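Local coordinates for C. albicans actin interacting protein Aip5 (Candida albicans SC5314, PDB 6M4C) that probably promotes actin nucleation together with the polarisome complex, and so probably supports filamentous growth of the fungus, at residues A[10-15]-A[33-38]; A[27-32]-A[42-47]; A[74-77]-A[81-84]. All coordinates share one frame; numbering follows the deposited sequence.

Interaction 1: residues A[10-15]-A[33-38]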
loop_
_atom_site.group_PDB
_atom_site.type_symbol
_atom_site.label_atom_id
_atom_site.label_comp_id
_atom_site.label_asym_id
_atom_site.label_seq_id
_atom_site.Cartn_x
_atom_site.Cartn_y
_atom_site.Cartn_z
ATOM N N GLN A 10 14.388 6.701 -5.723
ATOM C CA GLN A 10 14.214 5.929 -4.509
ATOM C C GLN A 10 12.735 5.795 -4.173
ATOM O O GLN A 10 11.957 6.700 -4.445
ATOM C CB GLN A 10 15.022 6.566 -3.390
ATOM C CG GLN A 10 16.300 5.812 -3.104
ATOM C CD GLN A 10 16.919 6.394 -1.861
ATOM O OE1 GLN A 10 16.465 7.403 -1.325
ATOM N NE2 GLN A 10 17.956 5.739 -1.377
ATOM N N PRO A 11 12.309 4.651 -3.594
ATOM C CA PRO A 11 10.898 4.392 -3.319
ATOM C C PRO A 11 10.261 5.468 -2.456
ATOM O O PRO A 11 10.747 5.754 -1.373
ATOM C CB PRO A 11 10.955 3.103 -2.486
ATOM C CG PRO A 11 12.162 2.392 -3.022
ATOM C CD PRO A 11 13.160 3.509 -3.241
ATOM N N VAL A 12 9.166 6.054 -2.932
ATOM C CA VAL A 12 8.418 6.979 -2.094
ATOM C C VAL A 12 7.210 6.266 -1.484
ATOM O O VAL A 12 6.486 5.565 -2.170
ATOM C CB VAL A 12 8.022 8.253 -2.855
ATOM C CG1 VAL A 12 7.098 9.118 -2.011
ATOM C CG2 VAL A 12 9.238 9.037 -3.355
ATOM N N TYR A 13 7.011 6.418 -0.175
ATOM C CA TYR A 13 5.923 5.718 0.477
ATOM C C TYR A 13 5.085 6.737 1.212
ATOM O O TYR A 13 5.626 7.719 1.720
ATOM C CB TYR A 13 6.409 4.738 1.544
ATOM C CG TYR A 13 7.376 3.695 1.048
ATOM C CD1 TYR A 13 6.958 2.650 0.249
ATOM C CD2 TYR A 13 8.719 3.765 1.365
ATOM C CE1 TYR A 13 7.847 1.697 -0.217
ATOM C CE2 TYR A 13 9.623 2.830 0.891
ATOM C CZ TYR A 13 9.188 1.788 0.100
ATOM O OH TYR A 13 10.087 0.876 -0.375
ATOM N N ILE A 14 3.775 6.481 1.217
ATOM C CA ILE A 14 2.883 7.019 2.220
ATOM C C ILE A 14 2.744 6.001 3.349
ATOM O O ILE A 14 2.222 4.902 3.149
ATOM C CB ILE A 14 1.526 7.380 1.616
ATOM C CG1 ILE A 14 1.691 8.492 0.583
ATOM C CG2 ILE A 14 0.580 7.792 2.719
ATOM C CD1 ILE A 14 0.406 9.157 0.182
ATOM N N PHE A 15 3.238 6.389 4.535
ATOM C CA PHE A 15 3.048 5.609 5.742
ATOM C C PHE A 15 1.666 5.960 6.271
ATOM O O PHE A 15 1.284 7.131 6.244
ATOM C CB PHE A 15 4.181 5.874 6.734
ATOM C CG PHE A 15 5.442 5.072 6.511
ATOM C CD1 PHE A 15 5.846 4.687 5.238
ATOM C CD2 PHE A 15 6.221 4.677 7.583
ATOM C CE1 PHE A 15 7.019 3.967 5.040
ATOM C CE2 PHE A 15 7.389 3.947 7.384
ATOM C CZ PHE A 15 7.796 3.596 6.119
ATOM N N ALA A 33 -3.274 12.788 -3.309
ATOM C CA ALA A 33 -3.669 13.754 -4.324
ATOM C C ALA A 33 -2.513 14.721 -4.585
ATOM O O ALA A 33 -2.163 14.998 -5.730
ATOM C CB ALA A 33 -4.906 14.472 -3.858
ATOM N N ILE A 34 -1.892 15.208 -3.505
ATOM C CA ILE A 34 -0.739 16.071 -3.660
ATOM C C ILE A 34 0.371 15.321 -4.389
ATOM O O ILE A 34 1.085 15.911 -5.192
ATOM C CB ILE A 34 -0.222 16.550 -2.298
ATOM C CG1 ILE A 34 -1.205 17.475 -1.582
ATOM C CG2 ILE A 34 1.148 17.187 -2.485
ATOM C CD1 ILE A 34 -0.671 18.045 -0.290
ATOM N N LEU A 35 0.587 14.049 -4.035
ATOM C CA LEU A 35 1.749 13.370 -4.580
ATOM C C LEU A 35 1.535 13.164 -6.072
ATOM O O LEU A 35 2.467 13.327 -6.872
ATOM C CB LEU A 35 2.032 12.062 -3.831
ATOM C CG LEU A 35 2.720 12.200 -2.465
ATOM C CD1 LEU A 35 3.291 10.869 -2.010
ATOM C CD2 LEU A 35 3.840 13.240 -2.474
ATOM N N GLN A 36 0.274 12.857 -6.408
ATOM C CA GLN A 36 -0.109 12.448 -7.745
ATOM C C GLN A 36 -0.167 13.704 -8.601
ATOM O O GLN A 36 0.378 13.722 -9.696
ATOM C CB GLN A 36 -1.406 11.642 -7.713
ATOM C CG GLN A 36 -1.865 11.156 -9.076
ATOM C CD GLN A 36 -3.281 10.637 -9.015
ATOM O OE1 GLN A 36 -3.819 10.355 -7.945
ATOM N NE2 GLN A 36 -3.910 10.520 -10.175
ATOM N N GLY A 37 -0.730 14.771 -8.025
ATOM C CA GLY A 37 -0.641 16.126 -8.554
ATOM C C GLY A 37 0.763 16.635 -8.923
ATOM O O GLY A 37 0.888 17.600 -9.673
ATOM N N ASN A 38 1.821 15.996 -8.418
ATOM C CA ASN A 38 3.155 16.545 -8.529
ATOM C C ASN A 38 4.047 15.558 -9.257
ATOM O O ASN A 38 5.276 15.681 -9.206
ATOM C CB ASN A 38 3.795 16.788 -7.164
ATOM C CG ASN A 38 3.534 18.171 -6.608
ATOM O OD1 ASN A 38 4.374 19.075 -6.723
ATOM N ND2 ASN A 38 2.379 18.330 -5.982
#

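Interaction 2: residues A[27-32]-A[42-47]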
loop_
_atom_site.group_PDB
_atom_site.type_symbol
_atom_site.label_atom_id
_atom_site.label_comp_id
_atom_site.label_asym_id
_atom_site.label_seq_id
_atom_site.Cartn_x
_atom_site.Cartn_y
_atom_site.Cartn_z
ATOM N N ARG A 27 -7.078 11.850 5.333
ATOM C CA ARG A 27 -5.816 12.566 5.269
ATOM C C ARG A 27 -4.884 11.841 4.302
ATOM O O ARG A 27 -4.017 12.462 3.687
ATOM C CB ARG A 27 -5.207 12.706 6.674
ATOM N N SER A 28 -5.088 10.526 4.162
ATOM C CA SER A 28 -4.271 9.729 3.267
ATOM C C SER A 28 -4.672 9.983 1.817
ATOM O O SER A 28 -3.830 9.943 0.928
ATOM C CB SER A 28 -4.328 8.280 3.619
ATOM O OG SER A 28 -4.076 8.136 5.005
ATOM N N ASN A 29 -5.955 10.265 1.572
ATOM C CA ASN A 29 -6.342 10.557 0.204
ATOM C C ASN A 29 -5.729 11.876 -0.245
ATOM O O ASN A 29 -5.103 11.937 -1.303
ATOM C CB ASN A 29 -7.844 10.472 -0.000
ATOM C CG ASN A 29 -8.320 9.044 0.117
ATOM O OD1 ASN A 29 -7.697 8.124 -0.403
ATOM N ND2 ASN A 29 -9.416 8.852 0.821
ATOM N N ASN A 30 -5.882 12.890 0.613
ATOM C CA ASN A 30 -5.384 14.242 0.428
ATOM C C ASN A 30 -3.891 14.232 0.145
ATOM O O ASN A 30 -3.410 14.932 -0.746
ATOM C CB ASN A 30 -5.635 15.075 1.676
ATOM C CG ASN A 30 -7.108 15.332 1.891
ATOM O OD1 ASN A 30 -7.914 15.154 0.978
ATOM N ND2 ASN A 30 -7.468 15.754 3.093
ATOM N N LEU A 31 -3.166 13.422 0.914
ATOM C CA LEU A 31 -1.729 13.299 0.718
ATOM C C LEU A 31 -1.399 12.653 -0.636
ATOM O O LEU A 31 -0.419 13.032 -1.284
ATOM C CB LEU A 31 -1.144 12.526 1.907
ATOM C CG LEU A 31 0.370 12.586 2.076
ATOM C CD1 LEU A 31 0.849 14.007 2.330
ATOM C CD2 LEU A 31 0.781 11.694 3.234
ATOM N N ALA A 32 -2.211 11.672 -1.065
ATOM C CA ALA A 32 -1.961 10.997 -2.326
ATOM C C ALA A 32 -2.233 11.962 -3.474
ATOM O O ALA A 32 -1.516 11.963 -4.475
ATOM C CB ALA A 32 -2.808 9.762 -2.437
ATOM N N PHE A 42 4.107 6.535 -5.811
ATOM C CA PHE A 42 4.229 6.104 -4.422
ATOM C C PHE A 42 3.495 4.787 -4.117
ATOM O O PHE A 42 2.508 4.444 -4.754
ATOM C CB PHE A 42 3.730 7.232 -3.522
ATOM C CG PHE A 42 2.236 7.389 -3.507
ATOM C CD1 PHE A 42 1.464 6.665 -2.618
ATOM C CD2 PHE A 42 1.602 8.265 -4.370
ATOM C CE1 PHE A 42 0.084 6.829 -2.578
ATOM C CE2 PHE A 42 0.218 8.409 -4.344
ATOM C CZ PHE A 42 -0.543 7.682 -3.454
ATOM N N GLU A 43 3.981 4.040 -3.118
ATOM C CA GLU A 43 3.279 2.880 -2.588
ATOM C C GLU A 43 2.917 3.176 -1.137
ATOM O O GLU A 43 3.691 3.837 -0.448
ATOM C CB GLU A 43 4.153 1.625 -2.590
ATOM C CG GLU A 43 4.549 1.064 -3.942
ATOM C CD GLU A 43 5.565 -0.072 -3.873
ATOM O OE1 GLU A 43 5.504 -0.856 -2.901
ATOM O OE2 GLU A 43 6.417 -0.184 -4.791
ATOM N N TYR A 44 1.753 2.676 -0.687
ATOM C CA TYR A 44 1.327 2.734 0.705
ATOM C C TYR A 44 2.038 1.664 1.542
ATOM O O TYR A 44 2.447 0.620 1.029
ATOM C CB TYR A 44 -0.173 2.497 0.806
ATOM C CG TYR A 44 -1.042 3.691 0.525
ATOM C CD1 TYR A 44 -1.238 4.663 1.486
ATOM C CD2 TYR A 44 -1.723 3.823 -0.674
ATOM C CE1 TYR A 44 -2.070 5.749 1.263
ATOM C CE2 TYR A 44 -2.537 4.918 -0.931
ATOM C CZ TYR A 44 -2.724 5.878 0.051
ATOM O OH TYR A 44 -3.549 6.955 -0.141
ATOM N N ARG A 45 2.236 1.967 2.835
ATOM C CA ARG A 45 2.745 1.024 3.828
ATOM C C ARG A 45 1.809 1.108 5.025
ATOM O O ARG A 45 1.482 2.221 5.452
ATOM C CB ARG A 45 4.175 1.364 4.265
ATOM C CG ARG A 45 5.227 1.177 3.184
ATOM C CD ARG A 45 5.752 -0.233 3.188
ATOM N NE ARG A 45 7.100 -0.181 2.659
ATOM C CZ ARG A 45 8.167 0.174 3.368
ATOM N NH1 ARG A 45 8.035 0.458 4.652
ATOM N NH2 ARG A 45 9.363 0.212 2.805
ATOM N N ASP A 46 1.333 -0.061 5.494
ATOM C CA ASP A 46 0.426 -0.152 6.627
ATOM C C ASP A 46 1.241 -0.437 7.886
ATOM O O ASP A 46 2.126 -1.287 7.885
ATOM C CB ASP A 46 -0.627 -1.231 6.396
ATOM C CG ASP A 46 -1.879 -1.146 7.259
ATOM O OD1 ASP A 46 -2.420 -0.025 7.429
ATOM O OD2 ASP A 46 -2.345 -2.226 7.709
ATOM N N LEU A 47 0.936 0.284 8.967
ATOM C CA LEU A 47 1.690 0.133 10.202
ATOM C C LEU A 47 1.009 -0.903 11.093
ATOM O O LEU A 47 1.367 -1.062 12.258
ATOM C CB LEU A 47 1.779 1.502 10.888
ATOM C CG LEU A 47 3.096 2.246 10.699
ATOM C CD1 LEU A 47 3.410 2.413 9.218
ATOM C CD2 LEU A 47 3.061 3.585 11.406
#

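Interaction 3: residues A[74-77]-A[81-84]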
loop_
_atom_site.group_PDB
_atom_site.type_symbol
_atom_site.label_atom_id
_atom_site.label_comp_id
_atom_site.label_asym_id
_atom_site.label_seq_id
_atom_site.Cartn_x
_atom_site.Cartn_y
_atom_site.Cartn_z
ATOM N N ASP A 74 14.020 6.941 4.798
ATOM C CA ASP A 74 14.182 8.251 5.429
ATOM C C ASP A 74 12.887 9.069 5.496
ATOM O O ASP A 74 12.527 9.744 4.538
ATOM C CB ASP A 74 15.236 9.101 4.699
ATOM C CG ASP A 74 16.625 8.491 4.603
ATOM O OD1 ASP A 74 17.459 8.775 5.503
ATOM O OD2 ASP A 74 16.868 7.755 3.627
ATOM N N TYR A 75 12.223 9.100 6.656
ATOM C CA TYR A 75 11.151 10.059 6.929
ATOM C C TYR A 75 11.421 11.406 6.246
ATOM O O TYR A 75 12.576 11.803 6.059
ATOM C CB TYR A 75 10.994 10.250 8.439
ATOM C CG TYR A 75 9.921 11.217 8.858
ATOM C CD1 TYR A 75 10.161 12.584 8.909
ATOM C CD2 TYR A 75 8.652 10.765 9.194
ATOM C CE1 TYR A 75 9.175 13.470 9.323
ATOM C CE2 TYR A 75 7.654 11.636 9.604
ATOM C CZ TYR A 75 7.917 12.996 9.675
ATOM O OH TYR A 75 6.906 13.854 10.028
ATOM N N ILE A 76 10.336 12.114 5.896
ATOM C CA ILE A 76 10.376 13.323 5.085
ATOM C C ILE A 76 9.440 14.305 5.753
ATOM O O ILE A 76 9.808 15.417 6.137
ATOM C CB ILE A 76 9.883 13.037 3.648
ATOM C CG1 ILE A 76 10.808 12.094 2.883
ATOM C CG2 ILE A 76 9.540 14.282 2.841
ATOM C CD1 ILE A 76 12.163 12.663 2.587
ATOM N N GLY A 77 8.205 13.853 5.890
ATOM C CA GLY A 77 7.191 14.767 6.367
ATOM C C GLY A 77 5.912 14.002 6.621
ATOM O O GLY A 77 5.787 12.846 6.241
ATOM N N GLU A 81 3.135 18.648 7.522
ATOM C CA GLU A 81 4.384 19.132 6.975
ATOM C C GLU A 81 4.308 19.200 5.450
ATOM O O GLU A 81 4.591 20.255 4.893
ATOM C CB GLU A 81 5.504 18.205 7.424
ATOM C CG GLU A 81 5.920 18.421 8.863
ATOM C CD GLU A 81 6.956 17.419 9.336
ATOM O OE1 GLU A 81 8.120 17.463 8.861
ATOM O OE2 GLU A 81 6.585 16.569 10.140
ATOM N N ILE A 82 3.949 18.072 4.801
ATOM C CA ILE A 82 3.806 17.948 3.352
ATOM C C ILE A 82 2.842 18.998 2.797
ATOM O O ILE A 82 3.199 19.697 1.845
ATOM C CB ILE A 82 3.429 16.525 2.901
ATOM C CG1 ILE A 82 4.515 15.514 3.282
ATOM C CG2 ILE A 82 3.186 16.510 1.400
ATOM C CD1 ILE A 82 5.885 15.793 2.671
ATOM N N GLU A 83 1.644 19.106 3.402
ATOM C CA GLU A 83 0.694 20.171 3.105
ATOM C C GLU A 83 1.423 21.510 3.135
ATOM O O GLU A 83 1.240 22.305 2.225
ATOM C CB GLU A 83 -0.513 20.200 4.050
ATOM N N ASP A 84 2.277 21.732 4.150
ATOM C CA ASP A 84 3.049 22.968 4.251
ATOM C C ASP A 84 3.991 23.076 3.047
ATOM O O ASP A 84 3.788 23.944 2.202
ATOM C CB ASP A 84 3.643 23.206 5.654
ATOM C CG ASP A 84 2.609 23.385 6.771
ATOM O OD1 ASP A 84 1.397 23.535 6.444
ATOM O OD2 ASP A 84 3.014 23.364 7.974
#

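Interaction 1: residues A[10-15]-A[33-38]
Leu35 brings a single methyl, CD1, between Val12 and Ile14, two residues that stand on the same side of strand 12-16 because side chains alternate along an extended chain. The firmer half of the contact is with Ile14: Leu35 CD1 lies 3.9 Å from Ile14 CG1 and 4.0 Å from Ile14 CD1, the two side chains running past each other in opposite senses. Ile14 has CG1 beside its backbone N (chi1 -64°), and its second torsion (-165°) extends the chain to CD1, so that its longer branch, rather than CG2, meets the leucine. Val12 adds a slightly longer contact, its CG1 4.2 Å from Leu35 CD1, the side chains meeting at a slant. Beta-branched valine and isoleucine suit the strand, and unbranched-at-CB leucine suits the helix while still ending in a forked, bulky tip. Phe42 and Val69 also pack on Leu35, so the methyl enters a wider apolar layer rather than a pair contact alone.

The outer side of 33-38 is the open one: Ala33, Gln36 and Gly37 are exposed, though Gln36 packs on Thr49 of the second subunit. Asn38 folds its amide back along the chain, and its ND2 donates to Ile34 O at 2.9 Å with an N-H...O angle of 154°, the partner standing somewhat out of the amide plane. Tyr13 and Phe15 point to the other face of the sheet, where Phe15 is buried against helix 51-60.

No hydrogen bond or charge joins the two segments. The contact is purely apolar and directionless, so its cohesion rests on close fit and the burial of hydrocarbon, while polar groups bond elsewhere: Asn38 ND2 to Ile34 O, and the strand backbone to Glu43, Arg45 and Val70.

Interaction 2: residues A[27-32]-A[42-47]
Phe42 and Tyr44 reach the helix through different first torsions. In Phe42 the ring carbon CG sits between the backbone N and the carbonyl carbon (chi1 74°), which swings the ring towards Ala32; in Tyr44, CG lies beside the backbone N and anti to the carbonyl carbon (chi1 -81°), and the length of the phenol carries its hydroxyl to the helix. Ala32 CB is met by the far end of the Phe42 ring, CZ and CE2, and lies 3.8 Å from Phe42 CE2, the methyl approaching obliquely. A small residue suits this point, since two aromatic groups converge on it: Tyr44 OH is 3.7 Å from the same CB.

The phenol also makes a weak hydrogen bond, with Tyr44 OH donating to Ser28 O at 3.2 Å. That carbonyl already accepts from Ala32 N within the helix, so the tyrosine is its second partner. Ser28 CB lies at the edge of the Tyr44 ring, 4.1 Å from CE1, while Ser28 OG turns to Val24 O and Thr16 OG1. Between the two aromatic residues, Phe42 CE1 stands 3.6 Å above one face of the Tyr44 ring, towards its rim.

Segment 27-32 of helix 22-36 and strand 43-46 run roughly antiparallel, at 153°, the axes of these segments 11.5 Å apart at closest, as expected of a helix leading back across a sheet. Both rings also rest on Ile14 of neighbouring strand 12-16, which pairs in parallel with strand 43-46. Leu18 of the second subunit packs on Ser28 and Tyr44, and its carbonyl O accepts a hydrogen bond from Asn29 ND2, placing this edge of the fold beside the dimer partner.

Interaction 3: residues A[74-77]-A[81-84]
The Tyr75 ring meets Glu81 at its edge, where OE2 of the carboxylate lies near the ring plane, while one face has Gly77 N 3.6 Å above it, offset towards the rim. Trp57 of helix 51-60 also meets the ring, the two planes inclined at about 55°. The carboxylate is turned 43° from the ring, and the two side chains cross at about a right angle. Tyr75 OH donates to Glu81 OE2 at 2.7 Å, although the position of that oxygen is less certain than the rest.

Glutamate has the length for this meeting: beyond CG its chain is extended (chi2 175°), carrying the acid from the first turn of the helix out to the phenol. On the way Glu81 CB passes 4.0 Å from Gly77 CA. A weak, long ion pair with Lys64 gives the acid a second partner.

Ile82 supplies the apolar half of the contact. Its CG1 lies 3.9 Å from Gly77 C, and its CD1 4.0 Å from Ile76 CG2, the two isoleucines crossing at a slant. Because Gly77 has no side chain, Ile82 and Glu81 can both settle directly against its backbone. Ile82 also touches Val69 of strand 68-71.

Ile76 and Gly77 both face Val69, making a classic beta bulge late in strand 74-78, one of the two edge strands of the sheet within this chain. The chain then turns at once into helix 79-87, where Glu81 N donates a hydrogen bond to Asn78 OD1. This close strand-to-helix passage after an antiparallel pair is consistent with the beta-beta-alpha half of a thioredoxin-like fold.

Interactions 1 and 2 lie 8 Å apart, centre to centre, and share helix 22-36, which crosses between parallel strands 12-16 and 43-46 in one beta-alpha-beta unit; their segments alternate along the chain. Interaction 3 follows both in sequence, with its centre 11 and 12 Å from theirs, and ties the opposite outer strand, 74-78, to helix 79-87. All three reach one mixed sheet ordered 43-46, 12-16, 68-71, 74-78. The two helices meet as well: Leu31 CD1 is 3.5 Å from Ile82 CG2, and Val69 is touched by residues of interactions 1 and 3. The apolar parts of the three probably form one core, consistent with a thioredoxin-like domain.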